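Local coordinates for protein-glutamine gamma-glutamyltransferase (Pagrus major, PDB 1G0D), which probably catalyses the calcium-dependent cross-linking of proteins, joining glutamine side chains to lysine side chains or other primary amines with release of ammonia, at residues I187-L199 / R209-M222. Residues are numbered along the deposited sequence; the frame is centred on the assembly and turned at random.
Sequences ICFEVLDNSPAAL and RSDPVYVGRTITAM
L192 fills the angle between two helices that cross almost perpendicularly (88°), and its two branches part there. CD2 runs into helix 212-222, 3.9 Å from T218 CG2, with I219 CD1 and V215 CG1 slightly farther off. CD1 sits against R209 at CD and NE, while the CB of L192 sits 3.6 Å above one face of the R209 guanidinium, over its centre. That group reaches across with an extended chain and grips D193 end-on: NH2 at 2.5 Å and NH1 at 3.0 Å both meet the single oxygen OD2, the two planes only 22° apart. Each charge has a second partner: D205 for R209, through NH2, and K64 for D193, through OD1. The preceding residue, V191, has CG1 anti to its backbone N (chi1 175°), which puts this methyl 3.6 Å from M222 CB and close to I219 CD1. M222 folds back at chi2 and chi3, and its SD comes to rest 3.6 Å from S195 CA, where the chain turns between two helices. The part round V191, L192, I219 and M222 is dense and apolar; W259 of helix 253-261 adjoins V191, and L283 of helix 272-286 adjoins I219. Toward the surface the packing thins: the exposed P196 has just CD near M222 SD, and A197 offers a lone methyl to Y214 OH (3.7 Å), a hydroxyl whose hydrogen bond goes to D205. The arrangement is a near-orthogonal helix-helix packing in the transglutaminase catalytic core, with the I219 side chain about 12 Å from that of D355 in the Cys-His-Asp catalytic triad.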
loop_
_atom_site.group_PDB
_atom_site.type_symbol
_atom_site.label_atom_id
_atom_site.label_comp_id
_atom_site.label_asym_id
_atom_site.label_seq_id
_atom_site.Cartn_x
_atom_site.Cartn_y
_atom_site.Cartn_z
ATOM N N ILE A 187 5.459 -14.243 -10.099
ATOM C CA ILE A 187 5.662 -14.261 -8.651
ATOM C C ILE A 187 4.326 -14.039 -7.930
ATOM O O ILE A 187 4.113 -14.533 -6.821
ATOM C CB ILE A 187 6.607 -13.148 -8.171
ATOM C CG1 ILE A 187 8.010 -13.319 -8.758
ATOM C CG2 ILE A 187 6.716 -13.216 -6.686
ATOM C CD1 ILE A 187 8.850 -12.060 -8.773
ATOM N N CYS A 188 3.428 -13.273 -8.540
ATOM C CA CYS A 188 2.143 -13.036 -7.922
ATOM C C CYS A 188 1.436 -14.372 -7.759
ATOM O O CYS A 188 0.944 -14.634 -6.677
ATOM C CB CYS A 188 1.319 -12.064 -8.750
ATOM S SG CYS A 188 1.872 -10.371 -8.579
ATOM N N PHE A 189 1.398 -15.217 -8.801
ATOM C CA PHE A 189 0.771 -16.560 -8.717
ATOM C C PHE A 189 1.554 -17.481 -7.788
ATOM O O PHE A 189 1.015 -18.459 -7.298
ATOM C CB PHE A 189 0.667 -17.241 -10.094
ATOM C CG PHE A 189 -0.455 -16.707 -10.953
ATOM C CD1 PHE A 189 -0.179 -15.971 -12.104
ATOM C CD2 PHE A 189 -1.780 -16.839 -10.551
ATOM C CE1 PHE A 189 -1.204 -15.362 -12.834
ATOM C CE2 PHE A 189 -2.813 -16.234 -11.274
ATOM C CZ PHE A 189 -2.528 -15.490 -12.416
ATOM N N GLU A 190 2.823 -17.160 -7.545
ATOM C CA GLU A 190 3.676 -17.935 -6.638
ATOM C C GLU A 190 3.274 -17.649 -5.182
ATOM O O GLU A 190 3.336 -18.507 -4.299
ATOM C CB GLU A 190 5.129 -17.529 -6.848
ATOM C CG GLU A 190 6.097 -18.583 -6.393
ATOM C CD GLU A 190 7.548 -18.147 -6.432
ATOM O OE1 GLU A 190 8.372 -18.964 -5.987
ATOM O OE2 GLU A 190 7.880 -17.022 -6.882
ATOM N N VAL A 191 2.890 -16.409 -4.923
ATOM C CA VAL A 191 2.444 -16.026 -3.597
ATOM C C VAL A 191 1.144 -16.797 -3.327
ATOM O O VAL A 191 0.886 -17.235 -2.216
ATOM C CB VAL A 191 2.142 -14.502 -3.528
ATOM C CG1 VAL A 191 1.549 -14.144 -2.173
ATOM C CG2 VAL A 191 3.420 -13.702 -3.768
ATOM N N LEU A 192 0.328 -16.987 -4.359
ATOM C CA LEU A 192 -0.935 -17.686 -4.171
ATOM C C LEU A 192 -0.643 -19.172 -3.984
ATOM O O LEU A 192 -1.361 -19.879 -3.265
ATOM C CB LEU A 192 -1.846 -17.465 -5.395
ATOM C CG LEU A 192 -2.719 -16.187 -5.549
ATOM C CD1 LEU A 192 -3.461 -16.183 -6.889
ATOM C CD2 LEU A 192 -3.725 -16.102 -4.392
ATOM N N ASP A 193 0.439 -19.645 -4.608
ATOM C CA ASP A 193 0.814 -21.068 -4.547
ATOM C C ASP A 193 1.491 -21.528 -3.269
ATOM O O ASP A 193 1.577 -22.725 -3.009
ATOM C CB ASP A 193 1.744 -21.429 -5.710
ATOM C CG ASP A 193 1.047 -21.407 -7.067
ATOM O OD1 ASP A 193 1.760 -21.457 -8.097
ATOM O OD2 ASP A 193 -0.201 -21.338 -7.113
ATOM N N ASN A 194 1.970 -20.579 -2.481
ATOM C CA ASN A 194 2.676 -20.885 -1.243
ATOM C C ASN A 194 1.872 -20.589 -0.007
ATOM O O ASN A 194 2.404 -20.570 1.117
ATOM C CB ASN A 194 3.977 -20.097 -1.199
ATOM C CG ASN A 194 5.002 -20.672 -2.119
ATOM O OD1 ASN A 194 5.618 -21.665 -1.787
ATOM N ND2 ASN A 194 5.181 -20.075 -3.290
ATOM N N SER A 195 0.588 -20.347 -0.204
ATOM C CA SER A 195 -0.243 -20.045 0.930
ATOM C C SER A 195 -0.669 -21.337 1.599
ATOM O O SER A 195 -0.673 -22.408 0.998
ATOM C CB SER A 195 -1.470 -19.220 0.511
ATOM O OG SER A 195 -2.496 -20.005 -0.090
ATOM N N PRO A 196 -1.009 -21.247 2.879
ATOM C CA PRO A 196 -1.448 -22.403 3.657
ATOM C C PRO A 196 -2.484 -23.247 2.947
ATOM O O PRO A 196 -2.409 -24.482 2.941
ATOM C CB PRO A 196 -2.005 -21.779 4.919
ATOM C CG PRO A 196 -1.175 -20.523 5.076
ATOM C CD PRO A 196 -0.933 -20.023 3.696
ATOM N N ALA A 197 -3.456 -22.574 2.351
ATOM C CA ALA A 197 -4.542 -23.266 1.666
ATOM C C ALA A 197 -4.082 -24.065 0.486
ATOM O O ALA A 197 -4.566 -25.167 0.249
ATOM C CB ALA A 197 -5.568 -22.276 1.210
ATOM N N ALA A 198 -3.168 -23.487 -0.276
ATOM C CA ALA A 198 -2.667 -24.137 -1.463
ATOM C C ALA A 198 -1.798 -25.322 -1.050
ATOM O O ALA A 198 -1.748 -26.356 -1.743
ATOM C CB ALA A 198 -1.870 -23.123 -2.310
ATOM N N LEU A 199 -1.123 -25.184 0.090
ATOM C CA LEU A 199 -0.266 -26.257 0.553
ATOM C C LEU A 199 -1.119 -27.396 1.134
ATOM O O LEU A 199 -0.911 -28.569 0.819
ATOM C CB LEU A 199 0.746 -25.702 1.561
ATOM C CG LEU A 199 1.653 -24.625 0.938
ATOM C CD1 LEU A 199 2.543 -24.032 1.979
ATOM C CD2 LEU A 199 2.520 -25.184 -0.146
ATOM N N ARG A 209 -9.859 -19.659 -6.637
ATOM C CA ARG A 209 -9.153 -18.568 -7.264
ATOM C C ARG A 209 -9.978 -17.728 -8.259
ATOM O O ARG A 209 -9.474 -16.789 -8.869
ATOM C CB ARG A 209 -7.902 -19.125 -7.931
ATOM C CG ARG A 209 -6.814 -19.438 -6.942
ATOM C CD ARG A 209 -5.455 -19.529 -7.634
ATOM N NE ARG A 209 -4.480 -20.120 -6.712
ATOM C CZ ARG A 209 -3.237 -20.480 -7.022
ATOM N NH1 ARG A 209 -2.764 -20.324 -8.242
ATOM N NH2 ARG A 209 -2.469 -21.006 -6.095
ATOM N N SER A 210 -11.247 -18.051 -8.415
ATOM C CA SER A 210 -12.096 -17.292 -9.313
ATOM C C SER A 210 -12.791 -16.158 -8.568
ATOM O O SER A 210 -13.491 -15.329 -9.138
ATOM C CB SER A 210 -13.161 -18.205 -9.833
ATOM O OG SER A 210 -14.141 -18.308 -8.828
ATOM N N ASP A 211 -12.587 -16.142 -7.269
ATOM C CA ASP A 211 -13.224 -15.200 -6.394
ATOM C C ASP A 211 -12.363 -14.017 -5.991
ATOM O O ASP A 211 -11.359 -14.176 -5.294
ATOM C CB ASP A 211 -13.638 -15.988 -5.160
ATOM C CG ASP A 211 -14.496 -15.192 -4.210
ATOM O OD1 ASP A 211 -14.898 -15.791 -3.202
ATOM O OD2 ASP A 211 -14.768 -13.995 -4.446
ATOM N N PRO A 212 -12.754 -12.804 -6.389
ATOM C CA PRO A 212 -11.870 -11.728 -5.951
ATOM C C PRO A 212 -11.780 -11.555 -4.425
ATOM O O PRO A 212 -10.750 -11.077 -3.949
ATOM C CB PRO A 212 -12.424 -10.487 -6.661
ATOM C CG PRO A 212 -13.792 -10.820 -6.988
ATOM C CD PRO A 212 -13.876 -12.302 -7.187
ATOM N N VAL A 213 -12.835 -11.930 -3.677
ATOM C CA VAL A 213 -12.866 -11.808 -2.201
ATOM C C VAL A 213 -11.834 -12.745 -1.582
ATOM O O VAL A 213 -11.049 -12.356 -0.727
ATOM C CB VAL A 213 -14.274 -12.159 -1.580
ATOM C CG1 VAL A 213 -14.155 -12.341 -0.057
ATOM C CG2 VAL A 213 -15.298 -11.043 -1.858
ATOM N N TYR A 214 -11.838 -13.986 -2.041
ATOM C CA TYR A 214 -10.924 -15.009 -1.581
ATOM C C TYR A 214 -9.474 -14.655 -1.918
ATOM O O TYR A 214 -8.609 -14.659 -1.053
ATOM C CB TYR A 214 -11.309 -16.316 -2.244
ATOM C CG TYR A 214 -10.337 -17.434 -2.017
ATOM C CD1 TYR A 214 -10.499 -18.301 -0.947
ATOM C CD2 TYR A 214 -9.242 -17.622 -2.865
ATOM C CE1 TYR A 214 -9.598 -19.316 -0.726
ATOM C CE2 TYR A 214 -8.328 -18.640 -2.653
ATOM C CZ TYR A 214 -8.508 -19.477 -1.579
ATOM O OH TYR A 214 -7.574 -20.446 -1.320
ATOM N N VAL A 215 -9.199 -14.352 -3.174
ATOM C CA VAL A 215 -7.859 -14.003 -3.599
ATOM C C VAL A 215 -7.341 -12.712 -2.926
ATOM O O VAL A 215 -6.144 -12.569 -2.661
ATOM C CB VAL A 215 -7.865 -13.848 -5.136
ATOM C CG1 VAL A 215 -6.572 -13.256 -5.634
ATOM C CG2 VAL A 215 -8.111 -15.194 -5.767
ATOM N N GLY A 216 -8.239 -11.766 -2.664
ATOM C CA GLY A 216 -7.837 -10.523 -2.036
ATOM C C GLY A 216 -7.484 -10.784 -0.576
ATOM O O GLY A 216 -6.516 -10.237 -0.042
ATOM N N ARG A 217 -8.284 -11.621 0.080
ATOM C CA ARG A 217 -8.036 -11.984 1.470
ATOM C C ARG A 217 -6.740 -12.835 1.569
ATOM O O ARG A 217 -5.994 -12.738 2.541
ATOM C CB ARG A 217 -9.261 -12.730 2.045
ATOM C CG ARG A 217 -8.981 -13.567 3.291
ATOM C CD ARG A 217 -10.162 -13.602 4.288
ATOM N NE ARG A 217 -10.004 -12.522 5.253
ATOM C CZ ARG A 217 -10.094 -12.622 6.581
ATOM N NH1 ARG A 217 -9.924 -11.542 7.313
ATOM N NH2 ARG A 217 -10.367 -13.754 7.182
ATOM N N THR A 218 -6.469 -13.659 0.558
ATOM C CA THR A 218 -5.265 -14.480 0.554
ATOM C C THR A 218 -4.007 -13.640 0.347
ATOM O O THR A 218 -3.035 -13.819 1.040
ATOM C CB THR A 218 -5.335 -15.505 -0.533
ATOM O OG1 THR A 218 -6.478 -16.330 -0.303
ATOM C CG2 THR A 218 -4.090 -16.343 -0.550
ATOM N N ILE A 219 -4.022 -12.723 -0.612
ATOM C CA ILE A 219 -2.867 -11.865 -0.858
ATOM C C ILE A 219 -2.622 -11.003 0.361
ATOM O O ILE A 219 -1.501 -10.867 0.811
ATOM C CB ILE A 219 -3.107 -10.944 -2.067
ATOM C CG1 ILE A 219 -3.093 -11.764 -3.351
ATOM C CG2 ILE A 219 -2.035 -9.894 -2.142
ATOM C CD1 ILE A 219 -1.840 -12.622 -3.485
ATOM N N THR A 220 -3.671 -10.411 0.909
ATOM C CA THR A 220 -3.483 -9.566 2.073
ATOM C C THR A 220 -2.840 -10.327 3.231
ATOM O O THR A 220 -2.035 -9.779 4.006
ATOM C CB THR A 220 -4.804 -9.007 2.506
ATOM O OG1 THR A 220 -5.275 -8.145 1.478
ATOM C CG2 THR A 220 -4.669 -8.185 3.745
ATOM N N ALA A 221 -3.175 -11.610 3.333
ATOM C CA ALA A 221 -2.650 -12.443 4.406
ATOM C C ALA A 221 -1.187 -12.840 4.220
ATOM O O ALA A 221 -0.433 -12.940 5.199
ATOM C CB ALA A 221 -3.520 -13.675 4.555
ATOM N N MET A 222 -0.775 -13.048 2.974
ATOM C CA MET A 222 0.601 -13.463 2.683
ATOM C C MET A 222 1.663 -12.366 2.711
ATOM O O MET A 222 2.858 -12.656 2.872
ATOM C CB MET A 222 0.643 -14.157 1.332
ATOM C CG MET A 222 -0.089 -15.482 1.331
ATOM S SD MET A 222 0.979 -16.801 1.931
ATOM C CE MET A 222 2.594 -16.311 1.104
#